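Local atomic coordinates of extracellular invertase (PDB entry 5XH8), a protein that probably hydrolyses sucrose as a secreted family 32 beta-fructofuranosidase and transfers fructosyl groups with high activity, yielding fructooligosaccharides such as 1-kestose. Residues T230-G235 against G241-N246; G271-D276 against Q282-H287. All coordinates share one frame; numbering follows the deposited sequence.

Contact 1 (T230-G235 against G241-N246); sequences TNSTWG and GRWAFN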
loop_
_atom_site.group_PDB
_atom_site.type_symbol
_atom_site.label_atom_id
_atom_site.label_comp_id
_atom_site.label_asym_id
_atom_site.label_seq_id
_atom_site.Cartn_x
_atom_site.Cartn_y
_atom_site.Cartn_z
ATOM N N THR A 230 -5.288 14.431 23.651
ATOM C CA THR A 230 -5.042 15.597 22.805
ATOM C C THR A 230 -4.720 16.865 23.594
ATOM O O THR A 230 -5.517 17.323 24.407
ATOM C CB THR A 230 -6.259 15.888 21.910
ATOM O OG1 THR A 230 -6.609 14.710 21.193
ATOM C CG2 THR A 230 -5.966 16.981 20.935
ATOM N N ASN A 231 -3.540 17.421 23.333
ATOM C CA ASN A 231 -3.082 18.679 23.916
ATOM C C ASN A 231 -2.994 18.683 25.442
ATOM O O ASN A 231 -3.085 19.728 26.065
ATOM C CB ASN A 231 -3.914 19.860 23.404
ATOM C CG ASN A 231 -3.144 21.167 23.423
ATOM O OD1 ASN A 231 -1.915 21.193 23.373
ATOM N ND2 ASN A 231 -3.865 22.264 23.509
ATOM N N SER A 232 -2.758 17.510 26.019
ATOM C CA SER A 232 -2.462 17.382 27.417
ATOM C C SER A 232 -1.000 17.770 27.604
ATOM O O SER A 232 -0.274 18.059 26.625
ATOM C CB SER A 232 -2.743 15.946 27.891
ATOM O OG SER A 232 -2.044 14.978 27.122
ATOM N N THR A 233 -0.578 17.810 28.862
ATOM C CA THR A 233 0.766 18.268 29.207
ATOM C C THR A 233 1.334 17.519 30.421
ATOM O O THR A 233 0.576 17.036 31.262
ATOM C CB THR A 233 0.769 19.778 29.464
ATOM O OG1 THR A 233 2.117 20.208 29.642
ATOM C CG2 THR A 233 -0.072 20.138 30.725
ATOM N N TRP A 234 2.664 17.415 30.481
ATOM C CA TRP A 234 3.362 16.908 31.666
ATOM C C TRP A 234 3.272 17.971 32.770
ATOM O O TRP A 234 3.597 19.159 32.533
ATOM C CB TRP A 234 4.822 16.623 31.350
ATOM C CG TRP A 234 5.581 16.021 32.468
ATOM C CD1 TRP A 234 6.663 16.557 33.105
ATOM C CD2 TRP A 234 5.308 14.775 33.108
ATOM N NE1 TRP A 234 7.094 15.714 34.097
ATOM C CE2 TRP A 234 6.285 14.607 34.122
ATOM C CE3 TRP A 234 4.346 13.771 32.916
ATOM C CZ2 TRP A 234 6.323 13.471 34.954
ATOM C CZ3 TRP A 234 4.384 12.636 33.733
ATOM C CH2 TRP A 234 5.371 12.498 34.743
ATOM N N GLY A 235 2.825 17.544 33.958
ATOM C CA GLY A 235 2.592 18.475 35.078
ATOM C C GLY A 235 1.564 19.522 34.687
ATOM O O GLY A 235 0.489 19.185 34.221
ATOM N N GLY A 241 6.766 21.510 27.980
ATOM C CA GLY A 241 5.876 21.951 26.925
ATOM C C GLY A 241 4.535 21.281 27.040
ATOM O O GLY A 241 4.002 21.156 28.148
ATOM N N ARG A 242 4.000 20.853 25.895
ATOM C CA ARG A 242 2.777 20.067 25.846
ATOM C C ARG A 242 2.964 18.826 24.969
ATOM O O ARG A 242 3.802 18.788 24.057
ATOM C CB ARG A 242 1.603 20.895 25.332
ATOM C CG ARG A 242 1.431 22.279 25.963
ATOM C CD ARG A 242 0.057 22.858 25.643
ATOM N NE ARG A 242 -0.998 22.106 26.340
ATOM C CZ ARG A 242 -1.425 22.326 27.597
ATOM N NH1 ARG A 242 -0.923 23.293 28.348
ATOM N NH2 ARG A 242 -2.368 21.548 28.119
ATOM N N TRP A 243 2.197 17.791 25.293
ATOM C CA TRP A 243 2.087 16.614 24.451
ATOM C C TRP A 243 1.422 16.991 23.120
ATOM O O TRP A 243 1.696 16.379 22.099
ATOM C CB TRP A 243 1.303 15.502 25.151
ATOM C CG TRP A 243 1.863 15.042 26.490
ATOM C CD1 TRP A 243 1.144 14.822 27.644
ATOM C CD2 TRP A 243 3.231 14.732 26.816
ATOM N NE1 TRP A 243 1.972 14.388 28.658
ATOM C CE2 TRP A 243 3.256 14.326 28.184
ATOM C CE3 TRP A 243 4.441 14.760 26.099
ATOM C CZ2 TRP A 243 4.437 13.945 28.828
ATOM C CZ3 TRP A 243 5.618 14.389 26.741
ATOM C CH2 TRP A 243 5.612 13.982 28.092
ATOM N N ALA A 244 0.537 17.987 23.162
ATOM C CA ALA A 244 0.092 18.708 21.990
ATOM C C ALA A 244 -0.716 17.807 21.040
ATOM O O ALA A 244 -1.368 16.843 21.505
ATOM C CB ALA A 244 1.278 19.405 21.321
ATOM N N PHE A 245 -0.704 18.089 19.738
ATOM C CA PHE A 245 -1.664 17.430 18.830
ATOM C C PHE A 245 -1.153 16.245 18.037
ATOM O O PHE A 245 -1.943 15.530 17.424
ATOM C CB PHE A 245 -2.252 18.460 17.907
ATOM C CG PHE A 245 -3.089 19.497 18.618
ATOM C CD1 PHE A 245 -2.503 20.631 19.162
ATOM C CD2 PHE A 245 -4.468 19.340 18.730
ATOM C CE1 PHE A 245 -3.269 21.598 19.801
ATOM C CE2 PHE A 245 -5.251 20.301 19.377
ATOM C CZ PHE A 245 -4.649 21.433 19.908
ATOM N N ASN A 246 0.159 16.030 18.038
ATOM C CA ASN A 246 0.769 14.960 17.240
ATOM C C ASN A 246 2.216 14.791 17.682
ATOM O O ASN A 246 2.867 15.775 17.973
ATOM C CB ASN A 246 0.706 15.330 15.749
ATOM C CG ASN A 246 1.140 14.197 14.853
ATOM O OD1 ASN A 246 0.508 13.139 14.819
ATOM N ND2 ASN A 246 2.217 14.414 14.117
HETATM O O HOH W 1 0.715 13.820 31.220
HETATM O O HOH W 2 5.127 20.491 30.606
HETATM O O HOH W 3 4.248 17.786 28.001
#
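Thr230 sets its methyl CG2 against the Phe245 ring, 3.6 Å from CD2, and Asn231 then covers one face of the same ring: CB stands 4.2 Å from its centroid, a CH-pi contact, with the amide plane 27° from the ring plane. The Asn231 amide N donates to Ala244 O at 2.9 Å, and Asn231 O is gripped side-on by Arg242, NH2 at 2.8 Å and NE less closely. A bend at chi3 (69°) folds the guanidinium back so that this oxygen lies in its plane; NE also reaches Asn231 OD1 weakly. Ser232 O receives Trp243 N at 2.8 Å, while Ser232 OG, hydrogen-bonded to Pro229 O, meets the edge of the Trp243 indole at CD1. Thr233 OG1 donates to Gly241 O at 2.6 Å, in the carbonyl plane, and CB and CG2 of Thr233 cover one face of the Arg242 guanidinium. One water links Thr233 O to Trp243 NE1. The backbone N of Trp234 lies above the Trp243 ring plane, offset toward the rim, and donates to a second water, which stands over the ring centre; Trp234 CB touches Trp243 CZ2 at 3.7 Å. The two segments run nearly antiparallel, 164° apart, yet form no regular ladder. Both belong to the surface connection between strands 219-227 and 247-248 in the beta-propeller domain. Trp243 packs edge-to-face on Trp226 and reaches strand 286-298, Phe245 stacks on Trp125, and Trp234 rests on strand 302-311.

Contact 2 (G271-D276 against Q282-H287); sequences GTEGSD and QLTSIH. With NA (sodium ion), chain B.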
loop_
_atom_site.group_PDB
_atom_site.type_symbol
_atom_site.label_atom_id
_atom_site.label_comp_id
_atom_site.label_asym_id
_atom_site.label_seq_id
_atom_site.Cartn_x
_atom_site.Cartn_y
_atom_site.Cartn_z
ATOM N N GLY A 271 9.338 15.185 18.943
ATOM C CA GLY A 271 8.803 16.488 18.608
ATOM C C GLY A 271 7.311 16.452 18.897
ATOM O O GLY A 271 6.647 15.451 18.629
ATOM N N THR A 272 6.771 17.537 19.437
ATOM C CA THR A 272 5.319 17.663 19.549
ATOM C C THR A 272 4.850 18.873 18.760
ATOM O O THR A 272 5.485 19.933 18.790
ATOM C CB THR A 272 4.830 17.731 21.029
ATOM O OG1 THR A 272 5.045 19.027 21.585
ATOM C CG2 THR A 272 5.523 16.715 21.853
ATOM N N GLU A 273 3.740 18.688 18.040
ATOM C CA GLU A 273 3.155 19.712 17.194
ATOM C C GLU A 273 2.014 20.392 17.954
ATOM O O GLU A 273 0.962 19.782 18.187
ATOM C CB GLU A 273 2.632 19.116 15.886
ATOM C CG GLU A 273 3.701 18.454 15.031
ATOM C CD GLU A 273 3.230 18.260 13.603
ATOM O OE1 GLU A 273 3.117 19.280 12.878
ATOM O OE2 GLU A 273 2.926 17.103 13.243
ATOM N N GLY A 274 2.251 21.651 18.328
ATOM C CA GLY A 274 1.309 22.461 19.092
ATOM C C GLY A 274 0.607 23.540 18.300
ATOM O O GLY A 274 0.961 23.858 17.145
ATOM N N SER A 275 -0.406 24.104 18.946
ATOM C CA SER A 275 -1.274 25.095 18.336
ATOM C C SER A 275 -1.946 25.900 19.429
ATOM O O SER A 275 -2.198 25.362 20.495
ATOM C CB SER A 275 -2.356 24.381 17.544
ATOM O OG SER A 275 -3.140 25.288 16.787
ATOM N N ASP A 276 -2.245 27.166 19.154
ATOM C CA ASP A 276 -3.291 27.891 19.897
ATOM C C ASP A 276 -4.642 27.413 19.425
ATOM O O ASP A 276 -4.753 26.811 18.358
ATOM C CB ASP A 276 -3.213 29.379 19.643
ATOM C CG ASP A 276 -1.886 29.935 20.005
ATOM O OD1 ASP A 276 -1.469 29.739 21.175
ATOM O OD2 ASP A 276 -1.252 30.529 19.107
ATOM N N GLN A 282 -3.601 23.419 8.728
ATOM C CA GLN A 282 -2.251 23.116 8.258
ATOM C C GLN A 282 -1.119 23.896 8.917
ATOM O O GLN A 282 -0.021 23.922 8.379
ATOM C CB GLN A 282 -2.147 23.214 6.723
ATOM C CG GLN A 282 -3.026 22.196 6.035
ATOM C CD GLN A 282 -2.780 22.114 4.536
ATOM O OE1 GLN A 282 -1.695 21.803 4.095
ATOM N NE2 GLN A 282 -3.794 22.366 3.768
ATOM N N LEU A 283 -1.361 24.477 10.091
ATOM C CA LEU A 283 -0.317 25.217 10.796
ATOM C C LEU A 283 -0.017 24.591 12.121
ATOM O O LEU A 283 -0.916 24.418 12.954
ATOM C CB LEU A 283 -0.714 26.678 11.048
ATOM C CG LEU A 283 0.341 27.547 11.777
ATOM C CD1 LEU A 283 1.575 27.707 10.901
ATOM C CD2 LEU A 283 -0.211 28.919 12.157
ATOM N N THR A 284 1.261 24.261 12.307
ATOM C CA THR A 284 1.806 23.938 13.608
ATOM C C THR A 284 2.517 25.180 14.116
ATOM O O THR A 284 3.496 25.604 13.506
ATOM C CB THR A 284 2.793 22.766 13.524
ATOM O OG1 THR A 284 2.074 21.604 13.106
ATOM C CG2 THR A 284 3.433 22.521 14.892
ATOM N N SER A 285 2.022 25.773 15.208
ATOM C CA SER A 285 2.566 27.068 15.667
ATOM C C SER A 285 3.672 26.864 16.666
ATOM O O SER A 285 4.535 27.717 16.771
ATOM C CB SER A 285 1.474 27.977 16.256
ATOM O OG SER A 285 0.795 27.272 17.273
ATOM N N ILE A 286 3.670 25.731 17.370
ATOM C CA ILE A 286 4.671 25.438 18.401
ATOM C C ILE A 286 5.348 24.093 18.105
ATOM O O ILE A 286 4.674 23.078 18.045
ATOM C CB ILE A 286 4.006 25.378 19.814
ATOM C CG1 ILE A 286 3.174 26.659 20.108
ATOM C CG2 ILE A 286 5.050 25.160 20.895
ATOM C CD1 ILE A 286 3.986 27.952 20.112
ATOM N N HIS A 287 6.677 24.086 17.960
ATOM C CA HIS A 287 7.425 22.845 17.750
ATOM C C HIS A 287 8.287 22.592 18.982
ATOM O O HIS A 287 9.398 23.124 19.086
ATOM C CB HIS A 287 8.291 22.971 16.479
ATOM C CG HIS A 287 7.512 23.040 15.196
ATOM N ND1 HIS A 287 6.924 24.203 14.736
ATOM C CD2 HIS A 287 7.247 22.094 14.259
ATOM C CE1 HIS A 287 6.347 23.973 13.567
ATOM N NE2 HIS A 287 6.509 22.695 13.268
HETATM NA NA NA B . 11.473 23.972 19.362
HETATM O O HOH W 4 4.273 21.665 20.918
HETATM O O HOH W 5 -2.894 25.892 14.274
HETATM O O HOH W 6 11.787 23.078 21.585
#
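Gly274 pairs with Ile286 through backbone hydrogen bonds: its N donates to Ile286 O at 2.8 Å, nearly straight at 164° and in the carbonyl plane. Its own carbonyl oxygen draws in two successive amides, Ser285 N at 2.9 Å and Ile286 N in a weak bond at 3.3 Å. Ser285 and Ile286, both facing Gly274, make a classic beta bulge at the start of strand 286-298. Ser285 OG, held between its backbone N and carbonyl carbon (chi1 54°), folds back to give Gly274 O a further weak bond and lies 3.2 Å from Ser275 CA. Gly274 CA lies close against Ile286 CB, at 4.0 Å.

Side-chain bonding joins Glu273 to Thr284, which cross at about a right angle. Thr284 OG1 donates to Glu273 OE1 at 2.6 Å, reaching the carboxylate on its anti side and 32° out of its plane; this hydroxyl is also hydrogen-bonded to His124 NE2 and Trp125 NE1, while Glu273 OE2 is held by Asn246. The methyl CG2 of Thr284 fits between Glu273 CB, 3.6 Å away, and one face of the His287 ring.

Water links add to these bonds: one molecule donates to Thr272 OG1, which also bonds Arg242 O, and to Ile286 O, another to Ser275 OG and Leu283 O. Ser275 OG itself donates a hydrogen bond to Asp276 O.

Metal binding comes from the backbone, with His287 O at 2.3 Å from the sodium ion, whose shell is completed by Gly315, Phe316, Ser318 and a water. Strands 265-274 and 286-298 form an antiparallel beta hairpin within a blade of the family 32 beta-propeller, the bulge lying where the second strand begins and the sodium site beside it.

Contact 1 is a surface contact between two irregular parts of one connection, whereas contact 2 is partly buried and closes the loop end of a hairpin. Their centres lie 11 Å apart, and 241-246 serves both, since it also runs against 271-276: Arg242 O meets Thr272 OG1 and Phe245 N meets Glu273 O, each a probable hydrogen bond at 2.8 Å. The chemistry differs with place. Contact 1 relies on indole and phenyl rings and an arginine clasping a carbonyl, while contact 2 uses strand pairing, a bulge and a threonine-carboxylate bond, and only there does a backbone oxygen bind sodium.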